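Local coordinates for protein MIPZ (Caulobacter crescentus, PDB 2XJ9) that probably acts as a dimeric ATPase that binds the nucleoid, inhibits cell division in a gradient along the cell and so positions the division plane, at residues K35-D40 with A98-E103; A42-T47 with A80-P85; D110-G113 with I118-M121. The protein carries 1 engineered substitution. All coordinates share one frame; numbering follows the deposited sequence.

Interaction 1 of 3, residues K35-D40 with A98-E103; sequences KVAVID and ARAMAE
Glu103, whose backbone carbonyl faces Lys35 across the contact, sets its carboxylate at the edge of the Arg99 guanidinium, with Glu103 CD in the plane of that group. One turn of helix separates the two, and they form a salt bridge in which Arg99 NE donates to Glu103 OE1 at 2.9 Å. The oxygen is met on its syn side, 30° out of the carboxylate plane. The pair belongs to the last part of the helix that covers strand 36-40, within the beta-alpha-beta crossover from strand 70-72 to strand 106-110 in the parallel sheet of this P-loop ATPase; strand 36-40 sits between those two strands. Side chains alternate along the strand: Val36 and Val38 turn their branched side chains to helix 18-30, whereas Ala37 and Ile39 point to helix 86-103. Small residues meet at the nearest approach, Ala37 CB lying 3.9 Å from Ala100 CB, methyl against methyl; such short side chains let the two CA atoms come within 6.3 Å, and Ala100 also touches Ile107 of the adjoining strand. Just before the strand, Lys35 is exposed and suits its place with a long aliphatic stem ending in a charge. A bend at chi3 (-52°) comes beyond CD and carries the amine onward, while Lys35 CD itself lies 3.9 Å from Glu103 O.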
# COMPACT_ATOMS: atom_id res chain seq x y z
N LYS A 35 21.80 -17.59 -7.71
CA LYS A 35 20.74 -18.29 -8.43
C LYS A 35 19.48 -18.19 -7.60
O LYS A 35 19.32 -18.93 -6.63
CB LYS A 35 21.13 -19.76 -8.61
CG LYS A 35 20.69 -20.37 -9.95
CD LYS A 35 21.07 -21.85 -10.02
CE LYS A 35 22.54 -22.07 -9.70
NZ LYS A 35 22.81 -23.45 -9.19
N VAL A 36 18.60 -17.27 -7.97
CA VAL A 36 17.48 -16.91 -7.11
C VAL A 36 16.18 -17.61 -7.44
O VAL A 36 15.91 -17.94 -8.60
CB VAL A 36 17.20 -15.39 -7.12
CG1 VAL A 36 16.16 -15.05 -6.07
CG2 VAL A 36 18.47 -14.60 -6.87
N ALA A 37 15.37 -17.84 -6.41
CA ALA A 37 13.98 -18.24 -6.58
C ALA A 37 13.06 -17.15 -6.03
O ALA A 37 13.29 -16.60 -4.95
CB ALA A 37 13.73 -19.54 -5.88
N VAL A 38 12.02 -16.83 -6.78
CA VAL A 38 11.09 -15.79 -6.37
C VAL A 38 9.75 -16.41 -6.09
O VAL A 38 9.17 -17.04 -6.98
CB VAL A 38 10.90 -14.71 -7.46
CG1 VAL A 38 9.82 -13.74 -7.06
CG2 VAL A 38 12.18 -13.94 -7.70
N ILE A 39 9.27 -16.22 -4.87
CA ILE A 39 7.96 -16.68 -4.48
C ILE A 39 7.11 -15.50 -4.06
O ILE A 39 7.50 -14.76 -3.16
CB ILE A 39 8.04 -17.60 -3.26
CG1 ILE A 39 8.96 -18.78 -3.55
CG2 ILE A 39 6.65 -18.05 -2.83
CD1 ILE A 39 9.03 -19.75 -2.42
N ASP A 40 5.95 -15.34 -4.70
CA ASP A 40 5.04 -14.22 -4.46
C ASP A 40 3.80 -14.72 -3.76
O ASP A 40 3.02 -15.46 -4.35
CB ASP A 40 4.65 -13.56 -5.79
CG ASP A 40 3.81 -12.27 -5.61
OD1 ASP A 40 3.79 -11.44 -6.56
OD2 ASP A 40 3.17 -12.07 -4.54
N ALA A 98 9.61 -25.95 -0.53
CA ALA A 98 10.37 -27.19 -0.64
C ALA A 98 11.10 -27.28 -1.99
O ALA A 98 12.30 -27.54 -2.04
CB ALA A 98 9.45 -28.37 -0.44
N ARG A 99 10.40 -27.04 -3.08
CA ARG A 99 11.01 -27.20 -4.38
C ARG A 99 12.11 -26.18 -4.68
O ARG A 99 12.90 -26.37 -5.59
CB ARG A 99 9.98 -27.13 -5.50
CG ARG A 99 10.65 -27.25 -6.84
CD ARG A 99 9.78 -26.93 -8.01
NE ARG A 99 10.68 -26.71 -9.13
CZ ARG A 99 10.30 -26.51 -10.39
NH1 ARG A 99 11.23 -26.31 -11.32
NH2 ARG A 99 9.01 -26.51 -10.71
N ALA A 100 12.14 -25.09 -3.92
CA ALA A 100 13.13 -24.04 -4.16
C ALA A 100 14.35 -24.25 -3.28
O ALA A 100 15.47 -23.86 -3.64
CB ALA A 100 12.52 -22.68 -3.93
N MET A 101 14.13 -24.85 -2.11
CA MET A 101 15.21 -25.27 -1.24
C MET A 101 16.24 -26.07 -2.02
O MET A 101 17.45 -25.87 -1.87
CB MET A 101 14.65 -26.12 -0.10
CG MET A 101 14.43 -25.33 1.16
SD MET A 101 15.86 -24.27 1.48
CE MET A 101 15.44 -23.60 3.10
N ALA A 102 15.75 -26.96 -2.86
CA ALA A 102 16.60 -27.76 -3.73
C ALA A 102 17.49 -26.88 -4.58
O ALA A 102 18.71 -26.82 -4.38
CB ALA A 102 15.74 -28.64 -4.63
N GLU A 103 16.85 -26.17 -5.51
CA GLU A 103 17.51 -25.64 -6.69
C GLU A 103 18.16 -24.25 -6.60
O GLU A 103 18.65 -23.74 -7.61
CB GLU A 103 16.52 -25.68 -7.86
CG GLU A 103 15.63 -26.92 -7.81
CD GLU A 103 14.58 -26.97 -8.90
OE1 GLU A 103 13.47 -27.49 -8.62
OE2 GLU A 103 14.85 -26.48 -10.02

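Interaction 2 of 3, residues A42-T47 with A80-P85; sequences ALRQRT and ALAERP. Engineered in segment 42-47: Ala42 (natural residue Asp). With AGS (phosphothiophosphoric acid-adenylate ester), chain D.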
# COMPACT_ATOMS: atom_id res chain seq x y z
N ALA A 42 1.41 -12.63 -2.54
CA ALA A 42 0.26 -11.77 -2.80
C ALA A 42 -0.56 -12.45 -3.91
O ALA A 42 -0.33 -12.21 -5.10
CB ALA A 42 0.70 -10.38 -3.20
N LEU A 43 -1.49 -13.31 -3.52
CA LEU A 43 -2.03 -14.27 -4.45
C LEU A 43 -2.80 -13.62 -5.55
O LEU A 43 -2.70 -14.05 -6.70
CB LEU A 43 -2.88 -15.31 -3.72
CG LEU A 43 -2.03 -16.27 -2.90
CD1 LEU A 43 -2.86 -17.16 -2.00
CD2 LEU A 43 -1.18 -17.08 -3.81
N ARG A 44 -3.56 -12.57 -5.23
CA ARG A 44 -4.30 -11.80 -6.25
C ARG A 44 -3.42 -10.79 -7.01
O ARG A 44 -3.30 -10.87 -8.24
CB ARG A 44 -5.54 -11.12 -5.66
CG ARG A 44 -6.28 -11.99 -4.67
CD ARG A 44 -7.77 -12.06 -4.90
NE ARG A 44 -8.36 -10.84 -5.34
CZ ARG A 44 -9.32 -10.60 -6.23
NH1 ARG A 44 -9.94 -11.54 -6.94
NH2 ARG A 44 -9.64 -9.34 -6.41
N GLN A 45 -2.81 -9.85 -6.29
CA GLN A 45 -2.01 -8.81 -6.94
C GLN A 45 -0.84 -9.39 -7.72
O GLN A 45 -0.68 -9.08 -8.90
CB GLN A 45 -1.45 -7.82 -5.95
CG GLN A 45 -2.46 -7.03 -5.20
CD GLN A 45 -1.83 -5.80 -4.60
OE1 GLN A 45 -2.32 -5.27 -3.60
NE2 GLN A 45 -0.74 -5.35 -5.20
N ARG A 46 -0.02 -10.18 -7.03
CA ARG A 46 1.04 -10.92 -7.66
C ARG A 46 2.01 -10.00 -8.38
O ARG A 46 2.41 -10.29 -9.51
CB ARG A 46 0.46 -11.92 -8.64
CG ARG A 46 -0.28 -13.03 -7.97
CD ARG A 46 -1.08 -13.83 -8.96
NE ARG A 46 -0.35 -14.11 -10.20
CZ ARG A 46 0.67 -14.97 -10.28
NH1 ARG A 46 1.09 -15.61 -9.20
NH2 ARG A 46 1.27 -15.16 -11.45
N THR A 47 2.38 -8.91 -7.71
CA THR A 47 3.27 -7.91 -8.32
C THR A 47 4.66 -8.45 -8.75
O THR A 47 5.12 -8.19 -9.87
CB THR A 47 3.47 -6.68 -7.39
OG1 THR A 47 2.21 -6.23 -6.87
CG2 THR A 47 4.17 -5.55 -8.14
N ALA A 80 -7.09 -17.64 -8.37
CA ALA A 80 -8.12 -18.63 -8.03
C ALA A 80 -7.86 -19.24 -6.67
O ALA A 80 -8.76 -19.29 -5.84
CB ALA A 80 -8.16 -19.72 -9.08
N LEU A 81 -6.63 -19.69 -6.45
CA LEU A 81 -6.20 -20.21 -5.15
C LEU A 81 -6.48 -19.25 -3.98
O LEU A 81 -6.65 -19.69 -2.84
CB LEU A 81 -4.72 -20.58 -5.18
CG LEU A 81 -4.20 -21.10 -3.84
CD1 LEU A 81 -5.14 -22.14 -3.28
CD2 LEU A 81 -2.82 -21.66 -3.98
N ALA A 82 -6.50 -17.96 -4.27
CA ALA A 82 -6.74 -16.97 -3.22
C ALA A 82 -8.09 -17.21 -2.57
O ALA A 82 -8.30 -16.85 -1.41
CB ALA A 82 -6.67 -15.58 -3.79
N GLU A 83 -8.98 -17.86 -3.31
CA GLU A 83 -10.35 -18.15 -2.86
C GLU A 83 -10.52 -19.43 -2.04
O GLU A 83 -11.40 -19.51 -1.20
CB GLU A 83 -11.29 -18.20 -4.06
CG GLU A 83 -11.13 -17.05 -5.03
CD GLU A 83 -11.34 -15.69 -4.37
OE1 GLU A 83 -12.44 -15.48 -3.79
OE2 GLU A 83 -10.41 -14.84 -4.43
N ARG A 84 -9.70 -20.45 -2.31
CA ARG A 84 -9.76 -21.69 -1.54
C ARG A 84 -9.37 -21.39 -0.10
O ARG A 84 -8.88 -20.31 0.17
CB ARG A 84 -8.79 -22.74 -2.10
CG ARG A 84 -8.57 -22.71 -3.61
CD ARG A 84 -9.21 -23.92 -4.25
NE ARG A 84 -10.63 -23.78 -4.34
CZ ARG A 84 -11.64 -24.45 -3.78
NH1 ARG A 84 -11.55 -25.50 -2.96
NH2 ARG A 84 -12.83 -23.98 -4.12
N PRO A 85 -9.58 -22.35 0.82
CA PRO A 85 -9.24 -22.23 2.25
C PRO A 85 -7.73 -22.16 2.54
O PRO A 85 -6.91 -22.62 1.72
CB PRO A 85 -9.82 -23.53 2.86
CG PRO A 85 -10.81 -24.02 1.87
CD PRO A 85 -10.28 -23.61 0.53
PG AGS D . 1.16 -3.87 -1.37
S1G AGS D . 0.51 -3.86 0.01
O2G AGS D . 0.26 -3.47 -2.52
O3G AGS D . 1.96 -5.11 -1.73
PB AGS D . 3.87 -2.94 -1.59
O1B AGS D . 4.50 -2.91 -0.21
O2B AGS D . 4.04 -4.07 -2.58
O3B AGS D . 2.29 -2.71 -1.33
PA AGS D . 4.94 -1.39 -3.73
O1A AGS D . 6.29 -2.06 -3.82
O2A AGS D . 3.90 -1.72 -4.74
O3A AGS D . 4.32 -1.57 -2.28
O5' AGS D . 5.14 0.19 -3.69
C5' AGS D . 4.01 1.04 -3.57
C4' AGS D . 3.97 2.04 -4.74
O4' AGS D . 5.13 2.81 -4.61
C3' AGS D . 4.08 1.43 -6.13
O3' AGS D . 3.38 2.26 -7.04
C2' AGS D . 5.54 1.50 -6.53
O2' AGS D . 5.61 1.63 -7.96
C1' AGS D . 5.97 2.73 -5.76
N9 AGS D . 7.31 2.80 -5.13
C8 AGS D . 7.73 2.07 -4.07
N7 AGS D . 8.99 2.42 -3.70
C5 AGS D . 9.37 3.41 -4.53
C6 AGS D . 10.56 4.23 -4.69
N6 AGS D . 11.61 4.05 -3.87
N1 AGS D . 10.54 5.16 -5.67
C2 AGS D . 9.50 5.35 -6.49
N3 AGS D . 8.38 4.63 -6.41
C4 AGS D . 8.26 3.67 -5.46
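The loop between strand 36-40 and helix 47-62, which carries Gln45 of the nucleotide pocket and Thr47 of the magnesium site, meets the turn that follows helix 78-81 through Leu43 and Arg44, both resting on Ala82. The Ala82 methyl is small enough to be shared: Leu43 CB touches Ala82 CB at 3.8 Å, and Arg44 CG lies 3.7 Å from Ala82 CB. Leu43, buried and wholly apolar, also brings CD1 to 4.1 Å from Ala82 CA. By sequence and position the loop is consistent with the first switch region of the ParA/MinD-type ATPases; Ala42 at its start is engineered, replacing a natural aspartate. Arg44 CG lies beside the backbone N (chi1 -40°), against Ala82; bends at chi2 and chi3 then carry the guanidinium to a salt bridge with Glu12 of the second subunit. An alanine in place of Arg44 would probably cost Glu12 of the second subunit this salt bridge and the Ala82 methyl part of its cover. Glu83 only approaches the arginine: Arg44 NH1 and Glu83 OE2 stand 4.2 Å apart, too far for a salt bridge, with the guanidinium and carboxylate planes 68° to each other. Glu83 OE2 comes nearer to the aliphatic stem, 3.9 Å from Arg44 CD.

Interaction 3 of 3, residues D110-G113 with I118-M121; sequences DTPG and ITRM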
# COMPACT_ATOMS: atom_id res chain seq x y z
N ASP A 110 8.15 -12.38 -1.45
CA ASP A 110 7.40 -11.14 -1.31
C ASP A 110 6.06 -11.40 -0.67
O ASP A 110 5.32 -12.28 -1.12
CB ASP A 110 7.19 -10.48 -2.67
CG ASP A 110 6.60 -9.09 -2.53
OD1 ASP A 110 6.23 -8.68 -1.40
OD2 ASP A 110 6.49 -8.40 -3.56
N THR A 111 5.71 -10.65 0.37
CA THR A 111 4.44 -10.88 1.03
C THR A 111 3.45 -9.74 0.79
O THR A 111 3.85 -8.67 0.33
CB THR A 111 4.60 -11.21 2.54
OG1 THR A 111 4.95 -10.04 3.27
CG2 THR A 111 5.67 -12.23 2.72
N PRO A 112 2.16 -9.98 1.07
CA PRO A 112 1.06 -9.03 0.83
C PRO A 112 0.88 -8.13 2.04
O PRO A 112 1.49 -8.37 3.08
CB PRO A 112 -0.17 -9.95 0.65
CG PRO A 112 0.27 -11.33 1.09
CD PRO A 112 1.65 -11.21 1.69
N GLY A 113 0.03 -7.11 1.91
CA GLY A 113 -0.12 -6.11 2.95
C GLY A 113 -1.29 -6.36 3.88
O GLY A 113 -2.04 -5.46 4.24
N ILE A 118 -0.04 -18.25 5.08
CA ILE A 118 1.21 -18.38 4.35
C ILE A 118 2.17 -17.26 4.71
O ILE A 118 3.36 -17.46 4.88
CB ILE A 118 0.97 -18.48 2.86
CG1 ILE A 118 0.24 -17.24 2.35
CG2 ILE A 118 0.15 -19.71 2.55
CD1 ILE A 118 -0.01 -17.29 0.85
N THR A 119 1.63 -16.06 4.88
CA THR A 119 2.46 -14.97 5.37
C THR A 119 3.13 -15.31 6.70
O THR A 119 4.34 -15.22 6.81
CB THR A 119 1.67 -13.68 5.47
OG1 THR A 119 1.80 -12.98 4.23
CG2 THR A 119 2.21 -12.81 6.60
N ARG A 120 2.35 -15.72 7.70
CA ARG A 120 2.92 -16.08 8.99
C ARG A 120 3.92 -17.24 8.90
O ARG A 120 4.89 -17.32 9.66
CB ARG A 120 1.81 -16.49 9.94
CG ARG A 120 0.69 -15.49 10.08
CD ARG A 120 0.40 -15.37 11.55
NE ARG A 120 -0.42 -14.23 11.83
CZ ARG A 120 -0.17 -13.10 12.49
NH1 ARG A 120 0.97 -12.78 13.09
NH2 ARG A 120 -1.18 -12.26 12.53
N MET A 121 3.68 -18.15 7.96
CA MET A 121 4.55 -19.30 7.76
C MET A 121 5.89 -18.86 7.22
O MET A 121 6.92 -19.48 7.50
CB MET A 121 3.93 -20.28 6.77
CG MET A 121 2.83 -21.13 7.33
SD MET A 121 3.30 -22.83 7.04
CE MET A 121 3.58 -22.82 5.28
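Thr111 and Pro112 meet Thr119 by van der Waals contact, and all of it converges on one atom of the helix residue, its hydroxyl oxygen. Thr119 OG1 lies 3.7 Å from Thr111 CB and, on the proline ring, 3.9 Å from Pro112 CG, with CD nearer still. The side chains of Pro112 and Thr119 run past each other in opposite directions, the ring lying alongside the threonine. A short side chain suits Thr119, since the CA atoms of Thr111 and Thr119 are only 6.3 Å apart.

Hydrogen bonds do not cross between the segments; they tie each to its surroundings. The Thr111 hydroxyl sits between its own backbone N and carbonyl carbon (chi1 74°), which directs it to Val9 O on strand 5-9. Thr111 CB, for its part, faces Thr119. Asp110 OD2 bonds to Ser19 OG, a residue of the magnesium site. On the helix, Thr119 O accepts a bond from His123 ND1.

One salt bridge, from Arg120 NH2 to Asp115 OD1, spans the start of helix 117-124, and Arg120 also packs on Arg44 of the second subunit.

The sequence Asp-Thr-Pro-Gly from Asp110 to Gly113 fits the DxxG pattern, consistent with a switch II loop. Gly113 touches the nucleotide; having no side chain probably eases that approach. Loop and helix therefore meet by packing without a directional bond, whereas the hydrogen bonds of the loop's own side chains fasten it to Val9 and Ser19, on the side of the nucleotide site.

In the fold
From the N terminus, strand 36-40 opens the loop that interaction 1 closes when helix 86-103 returns to cover it. Interaction 2 is nested inside that loop: residues 42-47 follow the strand directly, and 80-85 lead into the same helix. Interaction 3 comes afterwards, in series with both, closing the short loop after strand 106-110 onto helix 117-124. Neighbouring strands join 1 to 3 through a probable backbone hydrogen bond between Ile39 and Asp110. Interactions 2 and 3 meet directly, Ala42 on Pro112 and Leu43 on Ile118, and both touch the second subunit. The contacts thus tie the sheet and helix 86-103 to the nucleotide-site loops at the dimer interface.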